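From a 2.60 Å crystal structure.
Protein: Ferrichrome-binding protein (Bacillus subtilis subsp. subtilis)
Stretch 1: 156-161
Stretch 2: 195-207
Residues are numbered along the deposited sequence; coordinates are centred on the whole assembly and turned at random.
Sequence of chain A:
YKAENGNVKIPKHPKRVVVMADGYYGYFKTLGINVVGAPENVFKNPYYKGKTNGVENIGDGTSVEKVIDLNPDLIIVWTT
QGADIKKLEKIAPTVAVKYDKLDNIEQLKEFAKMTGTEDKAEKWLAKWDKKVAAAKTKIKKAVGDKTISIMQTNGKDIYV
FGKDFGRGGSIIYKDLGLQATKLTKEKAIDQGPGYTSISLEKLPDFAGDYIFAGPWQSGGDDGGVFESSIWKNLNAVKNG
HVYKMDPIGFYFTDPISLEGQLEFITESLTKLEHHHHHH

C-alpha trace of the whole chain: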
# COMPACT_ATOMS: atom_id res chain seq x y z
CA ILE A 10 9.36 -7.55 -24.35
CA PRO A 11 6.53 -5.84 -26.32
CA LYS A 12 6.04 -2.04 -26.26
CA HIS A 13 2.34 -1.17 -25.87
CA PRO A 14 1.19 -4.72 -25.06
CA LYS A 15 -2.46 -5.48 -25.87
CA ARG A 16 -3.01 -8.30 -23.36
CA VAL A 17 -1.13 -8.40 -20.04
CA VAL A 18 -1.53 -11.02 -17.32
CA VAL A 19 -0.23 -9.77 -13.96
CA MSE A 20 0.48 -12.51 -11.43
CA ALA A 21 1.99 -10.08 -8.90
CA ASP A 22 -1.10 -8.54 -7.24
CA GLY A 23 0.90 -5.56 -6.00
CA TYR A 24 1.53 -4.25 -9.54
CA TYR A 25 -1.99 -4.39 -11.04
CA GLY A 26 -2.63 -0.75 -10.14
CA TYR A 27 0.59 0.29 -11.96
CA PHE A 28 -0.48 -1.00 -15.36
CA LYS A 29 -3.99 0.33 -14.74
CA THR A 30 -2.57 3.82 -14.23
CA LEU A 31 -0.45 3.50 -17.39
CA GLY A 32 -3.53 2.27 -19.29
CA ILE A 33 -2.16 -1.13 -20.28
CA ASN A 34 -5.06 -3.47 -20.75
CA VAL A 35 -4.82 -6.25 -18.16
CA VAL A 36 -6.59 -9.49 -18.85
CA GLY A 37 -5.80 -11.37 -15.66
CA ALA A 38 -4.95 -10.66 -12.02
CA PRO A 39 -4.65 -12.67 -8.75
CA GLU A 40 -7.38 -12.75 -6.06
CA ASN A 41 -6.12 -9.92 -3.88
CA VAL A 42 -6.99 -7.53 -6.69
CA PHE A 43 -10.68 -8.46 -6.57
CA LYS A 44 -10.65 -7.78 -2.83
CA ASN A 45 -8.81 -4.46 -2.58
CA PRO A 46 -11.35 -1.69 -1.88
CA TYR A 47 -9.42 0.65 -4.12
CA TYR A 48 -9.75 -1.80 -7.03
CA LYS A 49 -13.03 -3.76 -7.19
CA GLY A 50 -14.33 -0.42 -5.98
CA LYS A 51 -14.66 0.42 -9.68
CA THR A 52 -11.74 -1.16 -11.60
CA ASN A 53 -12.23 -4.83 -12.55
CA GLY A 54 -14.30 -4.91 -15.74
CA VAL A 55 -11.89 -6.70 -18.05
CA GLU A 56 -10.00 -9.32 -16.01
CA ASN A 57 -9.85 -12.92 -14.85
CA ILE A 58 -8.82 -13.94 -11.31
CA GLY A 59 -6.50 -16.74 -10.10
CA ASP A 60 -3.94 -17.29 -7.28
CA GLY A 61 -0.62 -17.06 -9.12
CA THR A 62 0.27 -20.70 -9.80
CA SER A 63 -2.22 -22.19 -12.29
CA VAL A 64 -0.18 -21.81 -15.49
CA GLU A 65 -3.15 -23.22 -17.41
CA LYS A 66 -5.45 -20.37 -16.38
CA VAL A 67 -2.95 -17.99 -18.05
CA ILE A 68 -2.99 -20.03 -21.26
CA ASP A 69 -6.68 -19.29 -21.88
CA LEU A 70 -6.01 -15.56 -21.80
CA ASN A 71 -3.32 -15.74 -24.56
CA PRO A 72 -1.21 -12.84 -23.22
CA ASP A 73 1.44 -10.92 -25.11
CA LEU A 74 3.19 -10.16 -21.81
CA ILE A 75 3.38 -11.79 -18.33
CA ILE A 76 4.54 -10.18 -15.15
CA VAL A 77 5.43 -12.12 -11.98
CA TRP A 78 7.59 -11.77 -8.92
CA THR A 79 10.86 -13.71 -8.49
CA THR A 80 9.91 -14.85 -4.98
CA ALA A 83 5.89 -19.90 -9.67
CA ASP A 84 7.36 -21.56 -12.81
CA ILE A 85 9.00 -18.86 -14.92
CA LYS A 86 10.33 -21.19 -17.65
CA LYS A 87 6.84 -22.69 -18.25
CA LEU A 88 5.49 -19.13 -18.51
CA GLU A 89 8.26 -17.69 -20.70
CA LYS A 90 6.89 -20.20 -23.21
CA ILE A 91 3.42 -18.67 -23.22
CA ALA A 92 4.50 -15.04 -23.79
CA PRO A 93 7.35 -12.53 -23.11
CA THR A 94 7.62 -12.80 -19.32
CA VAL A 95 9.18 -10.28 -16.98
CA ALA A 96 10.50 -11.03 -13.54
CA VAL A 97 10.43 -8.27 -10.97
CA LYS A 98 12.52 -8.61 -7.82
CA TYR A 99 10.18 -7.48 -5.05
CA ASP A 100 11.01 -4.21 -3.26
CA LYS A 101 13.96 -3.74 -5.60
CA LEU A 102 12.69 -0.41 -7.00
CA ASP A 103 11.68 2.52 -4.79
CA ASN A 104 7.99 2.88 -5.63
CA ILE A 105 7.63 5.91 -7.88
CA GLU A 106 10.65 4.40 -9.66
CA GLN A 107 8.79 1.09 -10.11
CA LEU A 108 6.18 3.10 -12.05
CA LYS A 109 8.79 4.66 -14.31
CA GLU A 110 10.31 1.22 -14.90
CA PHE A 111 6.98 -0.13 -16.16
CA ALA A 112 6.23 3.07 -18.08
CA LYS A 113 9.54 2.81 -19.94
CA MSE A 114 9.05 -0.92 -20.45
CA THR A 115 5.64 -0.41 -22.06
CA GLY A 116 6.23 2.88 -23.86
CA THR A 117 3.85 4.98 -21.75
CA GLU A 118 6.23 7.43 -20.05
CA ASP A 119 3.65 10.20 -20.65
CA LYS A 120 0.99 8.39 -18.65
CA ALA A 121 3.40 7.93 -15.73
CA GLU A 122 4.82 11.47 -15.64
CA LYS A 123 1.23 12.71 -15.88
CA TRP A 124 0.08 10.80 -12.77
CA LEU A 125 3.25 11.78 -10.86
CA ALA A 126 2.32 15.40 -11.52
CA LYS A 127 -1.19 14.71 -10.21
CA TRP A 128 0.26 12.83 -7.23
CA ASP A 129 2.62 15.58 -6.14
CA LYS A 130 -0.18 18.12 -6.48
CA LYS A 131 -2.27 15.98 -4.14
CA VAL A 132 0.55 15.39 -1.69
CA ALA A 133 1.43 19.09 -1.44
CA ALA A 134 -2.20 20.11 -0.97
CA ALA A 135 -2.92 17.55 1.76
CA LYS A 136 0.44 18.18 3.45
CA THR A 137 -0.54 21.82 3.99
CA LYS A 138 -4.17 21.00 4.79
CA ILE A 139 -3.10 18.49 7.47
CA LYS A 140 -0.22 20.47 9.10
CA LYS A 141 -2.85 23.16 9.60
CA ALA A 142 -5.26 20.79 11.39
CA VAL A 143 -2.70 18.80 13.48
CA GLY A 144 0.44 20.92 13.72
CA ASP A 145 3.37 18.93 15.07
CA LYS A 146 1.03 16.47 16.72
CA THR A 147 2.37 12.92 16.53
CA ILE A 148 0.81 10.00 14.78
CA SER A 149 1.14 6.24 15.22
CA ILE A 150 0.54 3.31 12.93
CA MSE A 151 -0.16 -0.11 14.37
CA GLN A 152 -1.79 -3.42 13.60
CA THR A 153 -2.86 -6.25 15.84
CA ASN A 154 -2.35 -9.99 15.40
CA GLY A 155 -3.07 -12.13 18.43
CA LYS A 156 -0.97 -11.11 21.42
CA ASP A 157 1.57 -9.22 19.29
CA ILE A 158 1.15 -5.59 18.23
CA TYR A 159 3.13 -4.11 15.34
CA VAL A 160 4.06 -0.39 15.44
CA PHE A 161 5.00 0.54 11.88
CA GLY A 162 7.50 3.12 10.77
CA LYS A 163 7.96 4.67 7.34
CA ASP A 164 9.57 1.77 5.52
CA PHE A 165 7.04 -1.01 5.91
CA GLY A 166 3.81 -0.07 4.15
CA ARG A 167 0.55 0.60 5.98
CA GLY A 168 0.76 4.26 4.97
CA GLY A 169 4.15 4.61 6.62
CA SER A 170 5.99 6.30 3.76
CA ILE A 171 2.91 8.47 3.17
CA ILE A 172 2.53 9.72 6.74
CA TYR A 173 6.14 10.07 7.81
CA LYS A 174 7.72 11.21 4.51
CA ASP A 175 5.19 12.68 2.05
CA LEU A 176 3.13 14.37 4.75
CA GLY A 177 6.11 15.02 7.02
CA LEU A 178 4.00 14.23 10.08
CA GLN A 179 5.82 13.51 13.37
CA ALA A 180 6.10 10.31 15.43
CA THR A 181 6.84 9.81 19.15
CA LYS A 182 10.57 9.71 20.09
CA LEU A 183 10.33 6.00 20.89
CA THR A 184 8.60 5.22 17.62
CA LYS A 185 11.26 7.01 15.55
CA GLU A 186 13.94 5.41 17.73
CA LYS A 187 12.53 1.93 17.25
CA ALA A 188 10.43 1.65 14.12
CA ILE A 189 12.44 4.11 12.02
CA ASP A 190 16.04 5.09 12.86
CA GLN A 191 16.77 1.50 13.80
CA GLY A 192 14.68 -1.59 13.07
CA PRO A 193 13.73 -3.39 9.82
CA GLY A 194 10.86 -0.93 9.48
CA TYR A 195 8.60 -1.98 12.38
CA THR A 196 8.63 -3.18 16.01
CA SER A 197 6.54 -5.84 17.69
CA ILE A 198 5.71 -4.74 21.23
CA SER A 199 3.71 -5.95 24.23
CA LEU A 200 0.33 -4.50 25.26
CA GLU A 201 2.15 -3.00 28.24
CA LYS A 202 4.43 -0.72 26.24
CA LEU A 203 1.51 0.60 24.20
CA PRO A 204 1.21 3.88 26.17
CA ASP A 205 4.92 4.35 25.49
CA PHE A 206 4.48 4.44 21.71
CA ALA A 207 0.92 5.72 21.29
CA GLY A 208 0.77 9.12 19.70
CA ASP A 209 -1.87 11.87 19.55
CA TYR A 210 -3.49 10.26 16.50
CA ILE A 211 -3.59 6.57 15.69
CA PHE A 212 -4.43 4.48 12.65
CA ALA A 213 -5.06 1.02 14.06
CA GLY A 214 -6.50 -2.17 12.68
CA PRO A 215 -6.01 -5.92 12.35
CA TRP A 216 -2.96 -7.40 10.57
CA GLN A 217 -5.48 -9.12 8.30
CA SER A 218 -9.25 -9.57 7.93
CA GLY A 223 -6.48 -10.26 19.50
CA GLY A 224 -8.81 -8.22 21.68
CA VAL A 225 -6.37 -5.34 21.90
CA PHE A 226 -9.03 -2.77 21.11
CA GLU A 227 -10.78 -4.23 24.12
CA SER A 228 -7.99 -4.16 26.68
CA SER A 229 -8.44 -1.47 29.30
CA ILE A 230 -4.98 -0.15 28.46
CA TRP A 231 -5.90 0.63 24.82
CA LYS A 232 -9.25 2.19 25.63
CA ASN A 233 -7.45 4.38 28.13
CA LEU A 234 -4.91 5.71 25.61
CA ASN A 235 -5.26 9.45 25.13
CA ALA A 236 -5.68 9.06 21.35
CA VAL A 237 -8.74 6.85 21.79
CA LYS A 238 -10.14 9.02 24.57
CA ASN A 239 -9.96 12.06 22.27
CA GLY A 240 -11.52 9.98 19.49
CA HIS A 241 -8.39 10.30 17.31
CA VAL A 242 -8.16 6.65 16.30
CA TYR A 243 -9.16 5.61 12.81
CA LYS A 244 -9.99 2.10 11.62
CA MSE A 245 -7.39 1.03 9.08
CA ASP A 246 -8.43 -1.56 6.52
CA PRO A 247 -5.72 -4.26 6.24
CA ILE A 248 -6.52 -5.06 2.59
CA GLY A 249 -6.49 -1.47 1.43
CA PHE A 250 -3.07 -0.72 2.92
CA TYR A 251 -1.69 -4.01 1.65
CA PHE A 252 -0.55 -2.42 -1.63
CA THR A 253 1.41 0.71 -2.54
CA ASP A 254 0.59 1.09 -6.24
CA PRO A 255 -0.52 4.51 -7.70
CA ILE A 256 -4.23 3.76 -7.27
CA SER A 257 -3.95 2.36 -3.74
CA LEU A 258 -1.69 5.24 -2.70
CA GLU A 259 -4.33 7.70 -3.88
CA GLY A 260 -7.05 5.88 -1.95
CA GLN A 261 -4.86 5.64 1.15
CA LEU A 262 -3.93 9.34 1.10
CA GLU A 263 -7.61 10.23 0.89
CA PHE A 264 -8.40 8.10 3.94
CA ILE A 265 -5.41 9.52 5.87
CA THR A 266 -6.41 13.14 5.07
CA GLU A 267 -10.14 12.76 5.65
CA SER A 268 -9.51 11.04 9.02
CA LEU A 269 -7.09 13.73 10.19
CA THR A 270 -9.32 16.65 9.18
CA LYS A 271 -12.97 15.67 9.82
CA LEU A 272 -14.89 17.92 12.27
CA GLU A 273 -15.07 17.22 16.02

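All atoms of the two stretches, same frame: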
# COMPACT_ATOMS: atom_id res chain seq x y z
N LYS A 156 -1.52 -11.79 20.25
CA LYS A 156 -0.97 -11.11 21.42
C LYS A 156 0.05 -10.03 21.01
O LYS A 156 0.31 -9.09 21.77
CB LYS A 156 -0.32 -12.13 22.36
CG LYS A 156 -1.31 -13.09 23.03
CD LYS A 156 -0.63 -13.97 24.08
CE LYS A 156 -1.60 -14.96 24.73
NZ LYS A 156 -2.69 -14.29 25.49
N ASP A 157 0.59 -10.16 19.81
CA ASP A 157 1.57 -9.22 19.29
C ASP A 157 0.95 -7.99 18.64
O ASP A 157 -0.10 -8.09 18.00
CB ASP A 157 2.47 -9.91 18.26
CG ASP A 157 3.32 -10.99 18.87
OD1 ASP A 157 3.82 -11.85 18.10
OD2 ASP A 157 3.48 -10.97 20.11
N ILE A 158 1.60 -6.85 18.81
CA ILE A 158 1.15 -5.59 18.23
C ILE A 158 2.32 -4.99 17.45
O ILE A 158 3.42 -4.83 17.99
CB ILE A 158 0.70 -4.60 19.32
CG1 ILE A 158 -0.49 -5.17 20.09
CG2 ILE A 158 0.34 -3.27 18.69
CD1 ILE A 158 -0.79 -4.47 21.42
N TYR A 159 2.08 -4.68 16.18
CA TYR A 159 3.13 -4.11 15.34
C TYR A 159 3.00 -2.58 15.23
O TYR A 159 1.93 -2.08 14.89
CB TYR A 159 3.10 -4.76 13.94
CG TYR A 159 2.96 -6.29 13.93
CD1 TYR A 159 1.76 -6.90 13.52
CD2 TYR A 159 4.02 -7.12 14.33
CE1 TYR A 159 1.62 -8.31 13.51
CE2 TYR A 159 3.88 -8.52 14.32
CZ TYR A 159 2.68 -9.11 13.91
OH TYR A 159 2.54 -10.48 13.91
N VAL A 160 4.06 -1.85 15.56
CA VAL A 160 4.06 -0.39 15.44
C VAL A 160 4.92 -0.10 14.23
O VAL A 160 6.14 -0.23 14.28
CB VAL A 160 4.66 0.32 16.70
CG1 VAL A 160 5.93 -0.37 17.13
CG2 VAL A 160 4.94 1.78 16.40
N PHE A 161 4.28 0.28 13.13
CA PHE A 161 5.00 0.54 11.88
C PHE A 161 5.71 1.87 11.79
O PHE A 161 5.35 2.83 12.46
CB PHE A 161 4.07 0.38 10.69
CG PHE A 161 3.44 -0.97 10.61
CD1 PHE A 161 2.16 -1.18 11.12
CD2 PHE A 161 4.14 -2.04 10.09
CE1 PHE A 161 1.60 -2.46 11.11
CE2 PHE A 161 3.60 -3.32 10.08
CZ PHE A 161 2.32 -3.53 10.59
N TYR A 195 9.70 -1.85 11.41
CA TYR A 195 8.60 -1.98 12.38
C TYR A 195 9.13 -2.54 13.70
O TYR A 195 10.32 -2.85 13.81
CB TYR A 195 7.49 -2.88 11.82
CG TYR A 195 7.76 -4.35 11.94
CD1 TYR A 195 7.31 -5.06 13.05
CD2 TYR A 195 8.52 -5.02 10.97
CE1 TYR A 195 7.62 -6.40 13.20
CE2 TYR A 195 8.84 -6.36 11.12
CZ TYR A 195 8.38 -7.04 12.24
OH TYR A 195 8.71 -8.37 12.40
N THR A 196 8.26 -2.66 14.70
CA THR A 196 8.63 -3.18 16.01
C THR A 196 7.43 -3.87 16.63
O THR A 196 6.34 -3.28 16.71
CB THR A 196 9.05 -2.04 17.01
OG1 THR A 196 10.11 -1.25 16.45
CG2 THR A 196 9.51 -2.63 18.34
N SER A 197 7.62 -5.11 17.05
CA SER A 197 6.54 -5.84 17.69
C SER A 197 6.70 -5.59 19.18
O SER A 197 7.76 -5.86 19.75
CB SER A 197 6.64 -7.34 17.40
OG SER A 197 5.53 -8.01 17.96
N ILE A 198 5.66 -5.04 19.81
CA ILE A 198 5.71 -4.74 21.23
C ILE A 198 4.61 -5.44 22.01
O ILE A 198 3.72 -6.06 21.44
CB ILE A 198 5.60 -3.20 21.49
CG1 ILE A 198 4.14 -2.73 21.44
CG2 ILE A 198 6.44 -2.45 20.49
CD1 ILE A 198 3.88 -1.35 22.03
N SER A 199 4.70 -5.34 23.34
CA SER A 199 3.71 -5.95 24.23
C SER A 199 2.62 -4.91 24.50
O SER A 199 2.84 -3.71 24.32
CB SER A 199 4.38 -6.36 25.54
OG SER A 199 4.86 -5.22 26.23
N LEU A 200 1.46 -5.37 24.95
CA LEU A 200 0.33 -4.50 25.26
C LEU A 200 0.65 -3.54 26.40
O LEU A 200 -0.07 -2.57 26.63
CB LEU A 200 -0.89 -5.34 25.66
CG LEU A 200 -2.18 -4.58 25.92
CD1 LEU A 200 -2.57 -3.80 24.67
CD2 LEU A 200 -3.28 -5.54 26.30
N GLU A 201 1.73 -3.83 27.11
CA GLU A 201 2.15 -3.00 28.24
C GLU A 201 2.87 -1.73 27.80
O GLU A 201 2.70 -0.67 28.41
CB GLU A 201 3.08 -3.80 29.16
CG GLU A 201 2.35 -4.59 30.25
CD GLU A 201 1.64 -5.84 29.73
OE1 GLU A 201 0.75 -6.36 30.45
OE2 GLU A 201 1.98 -6.29 28.61
N LYS A 202 3.66 -1.85 26.75
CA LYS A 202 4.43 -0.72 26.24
C LYS A 202 3.66 0.15 25.25
O LYS A 202 4.22 1.06 24.63
CB LYS A 202 5.72 -1.22 25.60
CG LYS A 202 6.82 -1.48 26.61
CD LYS A 202 8.07 -1.99 25.94
CE LYS A 202 7.95 -3.48 25.59
NZ LYS A 202 7.84 -4.32 26.84
N LEU A 203 2.37 -0.14 25.10
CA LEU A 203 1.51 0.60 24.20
C LEU A 203 1.49 2.10 24.54
O LEU A 203 1.69 2.93 23.66
CB LEU A 203 0.10 0.01 24.22
CG LEU A 203 -0.70 0.17 22.94
CD1 LEU A 203 0.05 -0.52 21.81
CD2 LEU A 203 -2.08 -0.44 23.10
N PRO A 204 1.24 2.45 25.81
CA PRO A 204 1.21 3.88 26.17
C PRO A 204 2.55 4.57 25.93
O PRO A 204 2.63 5.79 25.96
CB PRO A 204 0.86 3.85 27.65
CG PRO A 204 0.07 2.60 27.79
CD PRO A 204 0.85 1.63 26.95
N ASP A 205 3.60 3.79 25.71
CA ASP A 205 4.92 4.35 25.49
C ASP A 205 5.15 4.74 24.03
O ASP A 205 6.02 5.55 23.72
CB ASP A 205 6.00 3.37 25.94
CG ASP A 205 5.85 2.97 27.40
OD1 ASP A 205 6.59 2.07 27.85
OD2 ASP A 205 4.99 3.57 28.09
N PHE A 206 4.36 4.16 23.14
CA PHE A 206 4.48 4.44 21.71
C PHE A 206 3.35 5.31 21.21
O PHE A 206 3.57 6.22 20.41
CB PHE A 206 4.46 3.14 20.93
CG PHE A 206 5.78 2.44 20.88
CD1 PHE A 206 6.77 2.87 19.99
CD2 PHE A 206 6.02 1.33 21.69
CE1 PHE A 206 7.98 2.20 19.90
CE2 PHE A 206 7.23 0.66 21.62
CZ PHE A 206 8.22 1.09 20.71
N ALA A 207 2.14 5.01 21.68
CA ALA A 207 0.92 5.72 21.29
C ALA A 207 1.07 7.22 21.15
O ALA A 207 1.48 7.92 22.08
CB ALA A 207 -0.18 5.40 22.28

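The two stretches meet as neighbouring antiparallel strands, their N-to-C directions 153° apart and their axes approaching to 4.7 Å; together they bury 558 Å² of surface. The backbone supplies the polar part of the contact. Ile198 N donates to Ile158 O at 2.9 Å, and Val160 N donates to Thr196 O at 2.9 Å with an almost straight N-H...O angle of 174°. The return bonds are weak: Ile158 N lies 3.5 Å from Ile198 O, and Thr196 N lies 3.3 Å from Val160 O with its angle bent to 135°. Between these pairs, Tyr159 and Ser197 face each other as a non-hydrogen-bonded pair, their CA atoms 4.5 Å apart. The close spacing also brings CA-H groups onto carbonyl oxygens already engaged by amides, with Ser197 CA 3.3 Å from Ile158 O and Tyr159 CA 3.6 Å from Thr196 O.

Apolar packing dominates the face of the sheet that carries Ile158, Val160, Thr196 and Ile198. Val160 CG1 sits 4.0 Å from Ile198 CG2, a diagonal contact between beta-branched side chains, which suit extended backbone and fill the space close to it. Beyond the strand, the second stretch passes through a type I turn from Ser199 to Lys202, closed by Lys202 N to Ser199 O at 3.2 Å, into a short, weakly bonded helix, and so adds further apolar groups to the same cluster. Ile158, the residue most covered by the other stretch, extends its side chain (chi1 m, chi2 t) so that CD1 reaches Leu200 CD1 at 3.8 Å and Leu203 CD1 at 4.1 Å. Phe206 points toward the first stretch; Val160 CG2 approaches its CD1 to 4.2 Å, while Val160 CG1 lies over one face of the ring. Ile158, Val160, Ile198, Leu203 and Phe206 are all buried, as befits side chains with no polar group to satisfy.

Aromatic contacts mark the other face, with Tyr159, Phe161, Tyr195 and Ser197. The two tyrosine rings meet obliquely, their planes at 79° and centroids 5.9 Å apart, and Tyr159 CD2 comes within 3.8 Å of Tyr195 CE1. Both tyrosines remain partly exposed, so their ring carbons can pack while a hydroxyl remains on each ring for polar surroundings. Phe161 CD2 lies 3.9 Å from Tyr195 CB. Ser197, small and exposed, places OG 4.0 Å from Tyr159 CE2 and 3.6 Å from Asp157 CB, where the contact gives way to the surface.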